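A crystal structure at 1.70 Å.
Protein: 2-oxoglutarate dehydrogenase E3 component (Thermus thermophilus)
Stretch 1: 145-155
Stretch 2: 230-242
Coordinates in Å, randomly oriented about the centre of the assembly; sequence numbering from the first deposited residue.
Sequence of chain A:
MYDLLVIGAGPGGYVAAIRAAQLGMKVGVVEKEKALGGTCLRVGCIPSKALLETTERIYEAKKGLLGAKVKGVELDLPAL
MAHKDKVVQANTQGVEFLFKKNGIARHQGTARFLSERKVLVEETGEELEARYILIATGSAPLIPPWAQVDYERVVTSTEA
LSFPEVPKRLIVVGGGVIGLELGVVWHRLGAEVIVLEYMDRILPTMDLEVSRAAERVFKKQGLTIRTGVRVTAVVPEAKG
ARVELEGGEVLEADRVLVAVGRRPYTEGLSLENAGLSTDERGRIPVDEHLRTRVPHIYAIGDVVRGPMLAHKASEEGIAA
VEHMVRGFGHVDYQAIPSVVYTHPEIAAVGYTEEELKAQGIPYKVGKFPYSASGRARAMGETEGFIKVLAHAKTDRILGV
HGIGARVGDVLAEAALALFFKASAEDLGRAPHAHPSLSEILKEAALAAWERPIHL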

# COMPACT_ATOMS: atom_id res chain seq x y z
N PRO A 145 -3.80 15.26 37.39
CA PRO A 145 -3.65 16.44 38.25
C PRO A 145 -2.19 16.87 38.49
O PRO A 145 -1.96 18.05 38.75
CB PRO A 145 -4.33 16.02 39.56
CG PRO A 145 -5.17 14.86 39.21
CD PRO A 145 -4.49 14.16 38.07
N TRP A 146 -1.25 15.94 38.38
CA TRP A 146 0.17 16.25 38.56
C TRP A 146 0.81 16.94 37.35
O TRP A 146 1.92 17.45 37.45
CB TRP A 146 0.99 15.00 38.94
CG TRP A 146 0.71 13.77 38.13
CD1 TRP A 146 -0.03 12.70 38.51
CD2 TRP A 146 1.19 13.48 36.80
NE1 TRP A 146 -0.05 11.75 37.51
CE2 TRP A 146 0.69 12.21 36.45
CE3 TRP A 146 1.99 14.16 35.87
CZ2 TRP A 146 0.95 11.60 35.22
CZ3 TRP A 146 2.25 13.56 34.65
CH2 TRP A 146 1.74 12.30 34.34
N ALA A 147 0.13 16.93 36.21
CA ALA A 147 0.62 17.61 35.02
C ALA A 147 0.02 19.00 34.92
O ALA A 147 -1.17 19.16 34.67
CB ALA A 147 0.28 16.80 33.77
N GLN A 148 0.86 20.01 35.14
CA GLN A 148 0.43 21.40 35.07
C GLN A 148 0.58 21.90 33.63
O GLN A 148 1.62 22.44 33.25
CB GLN A 148 1.23 22.27 36.06
CG GLN A 148 1.04 21.85 37.52
CD GLN A 148 1.97 22.57 38.48
OE1 GLN A 148 2.50 21.94 39.40
NE2 GLN A 148 2.15 23.87 38.28
N VAL A 149 -0.46 21.67 32.85
CA VAL A 149 -0.50 22.05 31.44
C VAL A 149 -0.87 23.52 31.34
O VAL A 149 -1.96 23.92 31.76
CB VAL A 149 -1.54 21.19 30.68
CG1 VAL A 149 -1.72 21.68 29.24
CG2 VAL A 149 -1.13 19.73 30.71
N ASP A 150 0.04 24.33 30.81
CA ASP A 150 -0.22 25.74 30.53
C ASP A 150 -0.41 26.02 29.03
O ASP A 150 -0.50 27.18 28.62
CB ASP A 150 0.91 26.62 31.11
CG ASP A 150 2.23 26.42 30.40
OD1 ASP A 150 3.20 27.15 30.71
OD2 ASP A 150 2.38 25.57 29.51
N TYR A 151 -0.46 24.96 28.22
CA TYR A 151 -0.63 25.06 26.76
C TYR A 151 0.46 25.90 26.05
O TYR A 151 0.29 26.34 24.91
CB TYR A 151 -2.04 25.57 26.42
CG TYR A 151 -3.09 24.69 27.06
CD1 TYR A 151 -3.79 25.10 28.19
CD2 TYR A 151 -3.36 23.42 26.55
CE1 TYR A 151 -4.74 24.27 28.79
CE2 TYR A 151 -4.30 22.60 27.13
CZ TYR A 151 -4.99 23.02 28.25
OH TYR A 151 -5.93 22.19 28.82
N GLU A 152 1.60 26.06 26.72
CA GLU A 152 2.73 26.82 26.19
C GLU A 152 4.00 25.97 26.28
O GLU A 152 4.50 25.50 25.27
CB GLU A 152 2.92 28.13 26.98
CG GLU A 152 1.87 29.19 26.68
CD GLU A 152 1.85 30.31 27.71
OE1 GLU A 152 2.78 30.38 28.54
OE2 GLU A 152 0.91 31.13 27.69
N ARG A 153 4.49 25.78 27.50
CA ARG A 153 5.68 24.97 27.77
C ARG A 153 5.33 23.51 28.05
O ARG A 153 6.05 22.61 27.64
CB ARG A 153 6.47 25.55 28.95
CG ARG A 153 7.22 26.85 28.62
CD ARG A 153 8.31 26.67 27.58
NE ARG A 153 9.08 27.88 27.32
CZ ARG A 153 9.93 28.03 26.31
NH1 ARG A 153 10.60 29.17 26.15
NH2 ARG A 153 10.14 27.03 25.45
N VAL A 154 4.24 23.29 28.79
CA VAL A 154 3.67 21.97 29.00
C VAL A 154 2.37 21.92 28.21
O VAL A 154 1.46 22.70 28.47
CB VAL A 154 3.39 21.70 30.49
CG1 VAL A 154 2.86 20.29 30.70
CG2 VAL A 154 4.65 21.93 31.31
N VAL A 155 2.28 20.99 27.26
CA VAL A 155 1.26 21.04 26.22
C VAL A 155 0.56 19.70 25.97
O VAL A 155 1.03 18.65 26.42
CB VAL A 155 1.88 21.48 24.87
CG1 VAL A 155 2.59 22.83 25.00
CG2 VAL A 155 2.82 20.41 24.30
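Stretch 2 (230-242) RVTAVVPEAKGAR

A short bridge between a loop and a strand can be held by very few hydrogen bonds, while many of the remaining polar groups are satisfied within each segment, by water or by neighbours. The contact between residues 145-155 and 230-242 illustrates the principle. The second segment forms a hairpin: a strand runs from Val231 towards Glu237, the chain turns through Ala238 and Lys239, and a returning strand includes Ala241 and Arg242. The first segment is mostly loop, becoming strand at Val154. Ala147 and Val234 form a single bridge, their CA atoms 4.6 Å apart, and the neighbouring pairs Trp146-Ala233 and Gln148-Val235 show that the two chains run in the same direction here.

Val234 supplies both backbone partners. Its N donates to Trp146 O at 3.1 Å, and its O accepts from Gln148 N at 2.9 Å; both bonds are nearly straight. Ala147 therefore sits between the two residues that bond to Val234, the pattern expected of a parallel bridge. Trp146 O also receives a CA-H...O contact from Ala233 CA at 3.5 Å. The hairpin's next residue, Val235, bonds instead to its own returning strand, its N to Arg242 O at 3.0 Å and its O to Arg242 N at 2.9 Å. Glu237 N likewise reaches Gly240 O at 2.9 Å, while Glu237 OE1 and Arg242 NH1 form a salt bridge at 3.2 Å.

The loop also holds part of its own backbone. Asp150 OD2 accepts from Glu152 N and Arg153 N, both at 2.9 Å, and from Val154 N at 3.0 Å, gathering three successive amides around one oxygen. Towards the hairpin, Asp150 offers a packing contact, OD1 lying 3.4 Å from Pro236 CB.

Alongside these bonds, apolar side chains pack across the contact. Val154 CG1 meets Val234 CG1 at 3.5 Å, and Val154 CG2 lies 3.7 Å from Ala241 CB and 3.9 Å from Pro236 CD, so this one valine touches both arms of the hairpin. At the other end, Trp146 CZ3 packs 3.6 Å from Val231 CG1 and 3.8 Å from Val234 CG2, the latter at the ring edge.

At Arg153 a water takes up one donor and joins the two segments. The guanidinium lays one face over the backbone at Lys239 and Gly240, with Arg153 NE 3.6 Å from Lys239 C. The water accepts from Arg153 NE at 3.1 Å and donates to Ala238 O at 2.7 Å, at the turn; Arg153 NH2 is satisfied elsewhere in the structure.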

# COMPACT_ATOMS: atom_id res chain seq x y z
N ARG A 230 7.56 6.07 36.23
CA ARG A 230 6.39 6.83 36.67
C ARG A 230 6.71 8.32 36.83
O ARG A 230 7.47 8.71 37.71
CB ARG A 230 5.85 6.28 37.99
CG ARG A 230 4.55 6.96 38.42
CD ARG A 230 3.74 6.15 39.42
NE ARG A 230 4.34 6.18 40.75
CZ ARG A 230 4.15 7.15 41.64
NH1 ARG A 230 3.40 8.21 41.38
NH2 ARG A 230 4.73 7.06 42.83
N VAL A 231 6.10 9.14 35.99
CA VAL A 231 6.19 10.58 36.12
C VAL A 231 5.29 11.03 37.27
O VAL A 231 4.13 10.62 37.35
CB VAL A 231 5.77 11.29 34.81
CG1 VAL A 231 5.73 12.80 34.99
CG2 VAL A 231 6.71 10.90 33.67
N THR A 232 5.83 11.85 38.16
CA THR A 232 5.11 12.30 39.35
C THR A 232 4.72 13.77 39.26
O THR A 232 3.84 14.21 40.00
CB THR A 232 5.96 12.07 40.61
OG1 THR A 232 7.28 12.58 40.43
CG2 THR A 232 6.16 10.59 40.86
N ALA A 233 5.38 14.54 38.39
CA ALA A 233 5.01 15.94 38.17
C ALA A 233 5.52 16.44 36.83
O ALA A 233 6.56 16.01 36.34
CB ALA A 233 5.57 16.82 39.29
N VAL A 234 4.76 17.36 36.23
CA VAL A 234 5.23 18.13 35.09
C VAL A 234 4.88 19.57 35.38
O VAL A 234 3.72 19.89 35.61
CB VAL A 234 4.58 17.68 33.76
CG1 VAL A 234 5.14 18.49 32.59
CG2 VAL A 234 4.82 16.19 33.54
N VAL A 235 5.90 20.43 35.41
CA VAL A 235 5.72 21.82 35.83
C VAL A 235 6.40 22.77 34.85
O VAL A 235 7.55 22.57 34.50
CB VAL A 235 6.32 22.05 37.25
CG1 VAL A 235 5.98 23.46 37.75
CG2 VAL A 235 5.82 21.01 38.23
N PRO A 236 5.69 23.79 34.39
CA PRO A 236 6.33 24.82 33.55
C PRO A 236 7.34 25.65 34.34
O PRO A 236 7.18 25.84 35.54
CB PRO A 236 5.15 25.67 33.06
CG PRO A 236 4.02 25.37 33.95
CD PRO A 236 4.26 24.04 34.59
N GLU A 237 8.38 26.10 33.65
CA GLU A 237 9.38 27.00 34.20
C GLU A 237 9.51 28.21 33.27
O GLU A 237 8.82 28.29 32.26
CB GLU A 237 10.71 26.26 34.36
CG GLU A 237 10.65 25.18 35.43
CD GLU A 237 11.86 24.27 35.46
OE1 GLU A 237 12.12 23.68 36.53
OE2 GLU A 237 12.55 24.12 34.43
N ALA A 238 10.39 29.15 33.62
CA ALA A 238 10.50 30.43 32.91
C ALA A 238 10.69 30.29 31.40
O ALA A 238 10.00 30.95 30.62
CB ALA A 238 11.63 31.27 33.52
N LYS A 239 11.63 29.44 30.98
CA LYS A 239 11.91 29.23 29.56
C LYS A 239 12.09 27.73 29.26
O LYS A 239 12.97 27.32 28.50
CB LYS A 239 13.13 30.04 29.13
CG LYS A 239 14.40 29.72 29.90
CD LYS A 239 15.52 30.69 29.54
CE LYS A 239 15.44 31.97 30.36
NZ LYS A 239 16.29 33.03 29.76
N GLY A 240 11.22 26.93 29.88
CA GLY A 240 11.22 25.49 29.70
C GLY A 240 10.20 24.84 30.61
O GLY A 240 9.19 25.44 30.96
N ALA A 241 10.48 23.59 30.98
CA ALA A 241 9.62 22.83 31.90
C ALA A 241 10.40 21.67 32.48
O ALA A 241 11.35 21.18 31.87
CB ALA A 241 8.37 22.32 31.18
N ARG A 242 10.02 21.24 33.68
CA ARG A 242 10.63 20.08 34.29
C ARG A 242 9.65 18.92 34.41
O ARG A 242 8.44 19.12 34.47
CB ARG A 242 11.25 20.41 35.66
CG ARG A 242 10.27 20.79 36.76
CD ARG A 242 10.95 20.95 38.13
NE ARG A 242 9.99 21.25 39.19
CZ ARG A 242 9.44 22.45 39.41
NH1 ARG A 242 9.75 23.50 38.65
NH2 ARG A 242 8.58 22.59 40.40
O HOH W 1 8.27 30.63 28.57